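Local coordinates for dipeptidase AC. Metallo peptidase. MEROPS family M19 (Rhodobacter sphaeroides, PDB 3LY0), which probably hydrolyses dipeptides as a zinc-dependent metallodipeptidase and is captured here with a phosphinate mimic of L-Ala-D-Ala, at residues A324-A327 against A328-H332; Q93-A96 against L97-G101. All coordinates share one frame; numbering follows the deposited sequence.

Coming from the N terminus, the chain first reaches interaction 2, a run of just over two turns within helix 89-109, and only much later interaction 1, which takes in most of helix 322-332. Each is local to its own helix, so neither closes a loop, and the two follow in series without nesting or crossing. Their centres are about 38 Å apart, on opposite sides of the centre of the chain, and the nearest atoms stay about 23 Å apart. Interaction 2 fits its helix against helix 16-22, strand 50-57 and helix 149-157. Interaction 1 fits its helix against helices 283-296 and 336-354 and reaches the start of the modelled chain at D5 and I7.

Interaction 1 (A324-A327 against A328-H332); sequences ALQA and AMRAH
L325 and M329 sit one helical turn apart and meet through their side chains, CG of L325 lying 3.7 Å from SD of M329. The CD1 methyl of L325 also flanks the sulfur, at 3.9 Å. The two side chains run at a slant to each other. L325 gets there because its CG is anti to the backbone N (chi1 168°), while M329 sets CG beside its own N and carries on extended through chi2 (170°), which puts SD against L325; the bend at chi3 turns the methyl away from L325. On its way M329 CG passes 3.1 Å from the carbonyl O of L325, a close approach to the same oxygen that takes the backbone bond from M329 N at 3.0 Å.

That bond belongs to a regular run of alpha-helical bonds: A328 N, R330 N and A331 N likewise donate to A324 O, Q326 O and A327 O, with R330 N at 2.9 Å from Q326 O. This is the ordinary i to i+4 pattern of helix 322-332, in a family of the TIM-barrel clan. R330 starts its extended chain over the same turn, its CG 3.3 Å from Q326 O.

Outside this helix, L325 packs on V285 and M329 on L289, both of helix 283-296, and M339 and L342 of helix 336-354 also pack on M329. W282 and F265 extend the apolar surroundings of L325. Shortening M329 to an alanine would probably open a gap beside L325, L289 and L342, as the sulfur and terminal methyl that fill it would be gone. The polar ends on the neighbouring face turn to other partners: Q326 NE2 hydrogen-bonds the carbonyl O of I7, and the R330 guanidinium forms a salt bridge with E336 through NE and a hydrogen bond to the carbonyl O of D5 through NH2.

Interaction 2 (Q93-A96 against L97-G101); sequences QPVA and LAMAG
V95 holds CG1 anti to its backbone N (chi1 178°), and M99, one turn on, sets CG beside its N and stays extended through chi2 (177°), which brings the two side chains alongside each other, pointing the same way; the bend at chi3 (81°) places just the terminal methyl. V95 CG1 then lies 4.1 Å from M99 SD, a loose apolar touch, and M99 CG passes 3.3 Å from the carbonyl O of V95. The backbone between them is alpha-helical: M99 N bonds V95 O at 3.0 Å, and L97 N reaches Q93 O at 2.8 Å. P94 lacks an N-H for the preceding turn, and helix 89-109 is kinked there, yet its carbonyl O still accepts A98 N at 2.9 Å.

On another side of the helix, L97 lays its CG 3.3 Å from Q93 O, while Q93 itself sends NE2 to the carbonyl O of A143. L21 of helix 16-22 packs on both V95 and M99, with L17 and I57 adding to the surroundings of M99. The M99 side chain lies about 6 Å from that of D15, a zinc ligand, and about 8 Å from a bound zinc ion. No hydrogen bond links the V95 and M99 side chains; their contact, probably mainly dispersion, places apolar packing close to, but not in, the metal site.

Interaction 1 (A324-A327 against A328-H332)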
loop_
_atom_site.group_PDB
_atom_site.type_symbol
_atom_site.label_atom_id
_atom_site.label_comp_id
_atom_site.label_asym_id
_atom_site.label_seq_id
_atom_site.Cartn_x
_atom_site.Cartn_y
_atom_site.Cartn_z
ATOM N N ALA A 324 16.936 -5.033 -10.256
ATOM C CA ALA A 324 17.498 -6.243 -9.656
ATOM C C ALA A 324 16.399 -7.231 -9.264
ATOM O O ALA A 324 16.549 -8.444 -9.426
ATOM C CB ALA A 324 18.358 -5.896 -8.451
ATOM N N LEU A 325 15.296 -6.707 -8.734
ATOM C CA LEU A 325 14.157 -7.551 -8.399
ATOM C C LEU A 325 13.631 -8.254 -9.650
ATOM O O LEU A 325 13.383 -9.469 -9.646
ATOM C CB LEU A 325 13.050 -6.705 -7.746
ATOM C CG LEU A 325 11.678 -7.371 -7.592
ATOM C CD1 LEU A 325 11.755 -8.631 -6.753
ATOM C CD2 LEU A 325 10.660 -6.400 -6.984
ATOM N N GLN A 326 13.486 -7.489 -10.724
ATOM C CA GLN A 326 13.000 -8.049 -11.985
ATOM C C GLN A 326 13.927 -9.140 -12.513
ATOM O O GLN A 326 13.463 -10.165 -13.004
ATOM C CB GLN A 326 12.791 -6.957 -13.024
ATOM C CG GLN A 326 11.610 -6.053 -12.704
ATOM C CD GLN A 326 11.335 -5.051 -13.800
ATOM O OE1 GLN A 326 11.620 -5.303 -14.968
ATOM N NE2 GLN A 326 10.775 -3.901 -13.433
ATOM N N ALA A 327 15.233 -8.932 -12.384
ATOM C CA ALA A 327 16.198 -9.948 -12.799
ATOM C C ALA A 327 16.036 -11.261 -12.033
ATOM O O ALA A 327 16.134 -12.354 -12.614
ATOM C CB ALA A 327 17.617 -9.426 -12.651
ATOM N N ALA A 328 15.806 -11.169 -10.724
ATOM C CA ALA A 328 15.574 -12.360 -9.912
ATOM C C ALA A 328 14.280 -13.061 -10.316
ATOM O O ALA A 328 14.205 -14.292 -10.360
ATOM C CB ALA A 328 15.558 -12.010 -8.416
ATOM N N MET A 329 13.252 -12.265 -10.599
ATOM C CA MET A 329 11.970 -12.816 -11.014
ATOM C C MET A 329 12.114 -13.564 -12.341
ATOM O O MET A 329 11.573 -14.653 -12.508
ATOM C CB MET A 329 10.917 -11.704 -11.111
ATOM C CG MET A 329 10.642 -11.015 -9.760
ATOM S SD MET A 329 9.629 -9.502 -9.856
ATOM C CE MET A 329 8.097 -10.166 -10.523
ATOM N N ARG A 330 12.854 -12.982 -13.271
ATOM C CA ARG A 330 13.082 -13.631 -14.562
ATOM C C ARG A 330 13.872 -14.926 -14.392
ATOM O O ARG A 330 13.543 -15.952 -15.000
ATOM C CB ARG A 330 13.815 -12.698 -15.520
ATOM C CG ARG A 330 12.980 -11.524 -15.986
ATOM C CD ARG A 330 13.629 -10.844 -17.171
ATOM N NE ARG A 330 12.740 -9.868 -17.787
ATOM C CZ ARG A 330 12.954 -8.560 -17.773
ATOM N NH1 ARG A 330 14.033 -8.073 -17.172
ATOM N NH2 ARG A 330 12.094 -7.743 -18.360
ATOM N N ALA A 331 14.910 -14.879 -13.562
ATOM C CA ALA A 331 15.743 -16.063 -13.329
ATOM C C ALA A 331 14.945 -17.204 -12.706
ATOM O O ALA A 331 15.236 -18.383 -12.929
ATOM C CB ALA A 331 16.950 -15.717 -12.454
ATOM N N HIS A 332 13.940 -16.841 -11.914
ATOM C CA HIS A 332 13.068 -17.796 -11.253
ATOM C C HIS A 332 12.151 -18.485 -12.263
ATOM O O HIS A 332 11.570 -19.532 -11.977
ATOM C CB HIS A 332 12.234 -17.064 -10.199
ATOM C CG HIS A 332 11.505 -17.972 -9.266
ATOM N ND1 HIS A 332 12.157 -18.823 -8.399
ATOM C CD2 HIS A 332 10.179 -18.141 -9.040
ATOM C CE1 HIS A 332 11.262 -19.490 -7.690
ATOM N NE2 HIS A 332 10.057 -19.096 -8.063
#

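Interaction 2 (Q93-A96 against L97-G101)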
loop_
_atom_site.group_PDB
_atom_site.type_symbol
_atom_site.label_atom_id
_atom_site.label_comp_id
_atom_site.label_asym_id
_atom_site.label_seq_id
_atom_site.Cartn_x
_atom_site.Cartn_y
_atom_site.Cartn_z
ATOM N N GLN A 93 -7.608 15.478 10.487
ATOM C CA GLN A 93 -7.845 16.272 9.280
ATOM C C GLN A 93 -6.716 17.222 8.875
ATOM O O GLN A 93 -6.347 17.254 7.708
ATOM C CB GLN A 93 -9.212 16.971 9.317
ATOM C CG GLN A 93 -10.330 15.988 9.026
ATOM C CD GLN A 93 -11.711 16.578 9.127
ATOM O OE1 GLN A 93 -11.909 17.652 9.701
ATOM N NE2 GLN A 93 -12.690 15.869 8.573
ATOM N N PRO A 94 -6.146 17.975 9.823
ATOM C CA PRO A 94 -5.037 18.855 9.433
ATOM C C PRO A 94 -3.840 18.070 8.882
ATOM O O PRO A 94 -3.144 18.535 7.972
ATOM C CB PRO A 94 -4.678 19.569 10.746
ATOM C CG PRO A 94 -5.944 19.527 11.548
ATOM C CD PRO A 94 -6.589 18.211 11.211
ATOM N N VAL A 95 -3.606 16.871 9.410
ATOM C CA VAL A 95 -2.449 16.093 8.970
ATOM C C VAL A 95 -2.721 15.552 7.568
ATOM O O VAL A 95 -1.854 15.614 6.692
ATOM C CB VAL A 95 -2.098 14.941 9.955
ATOM C CG1 VAL A 95 -0.930 14.132 9.420
ATOM C CG2 VAL A 95 -1.756 15.498 11.329
ATOM N N ALA A 96 -3.933 15.048 7.352
ATOM C CA ALA A 96 -4.315 14.515 6.050
ATOM C C ALA A 96 -4.312 15.637 5.010
ATOM O O ALA A 96 -3.889 15.435 3.867
ATOM C CB ALA A 96 -5.683 13.853 6.114
ATOM N N LEU A 97 -4.808 16.816 5.388
ATOM C CA LEU A 97 -4.741 17.966 4.481
ATOM C C LEU A 97 -3.297 18.338 4.154
ATOM O O LEU A 97 -2.994 18.666 3.013
ATOM C CB LEU A 97 -5.492 19.177 5.039
ATOM C CG LEU A 97 -7.018 19.101 5.026
ATOM C CD1 LEU A 97 -7.595 20.358 5.653
ATOM C CD2 LEU A 97 -7.547 18.938 3.603
ATOM N N ALA A 98 -2.412 18.309 5.148
ATOM C CA ALA A 98 -1.010 18.615 4.894
ATOM C C ALA A 98 -0.441 17.664 3.847
ATOM O O ALA A 98 0.224 18.083 2.903
ATOM C CB ALA A 98 -0.198 18.548 6.186
ATOM N N MET A 99 -0.702 16.372 4.009
ATOM C CA MET A 99 -0.116 15.389 3.112
ATOM C C MET A 99 -0.741 15.470 1.712
ATOM O O MET A 99 -0.042 15.395 0.701
ATOM C CB MET A 99 -0.238 13.985 3.721
ATOM C CG MET A 99 0.476 13.882 5.090
ATOM S SD MET A 99 0.342 12.281 5.963
ATOM C CE MET A 99 1.612 11.337 5.129
ATOM N N ALA A 100 -2.060 15.642 1.644
ATOM C CA ALA A 100 -2.704 15.852 0.345
ATOM C C ALA A 100 -2.152 17.104 -0.340
ATOM O O ALA A 100 -1.964 17.120 -1.551
ATOM C CB ALA A 100 -4.227 15.959 0.496
ATOM N N GLY A 101 -1.884 18.139 0.452
ATOM C CA GLY A 101 -1.311 19.371 -0.067
ATOM C C GLY A 101 0.091 19.175 -0.628
ATOM O O GLY A 101 0.449 19.767 -1.650
#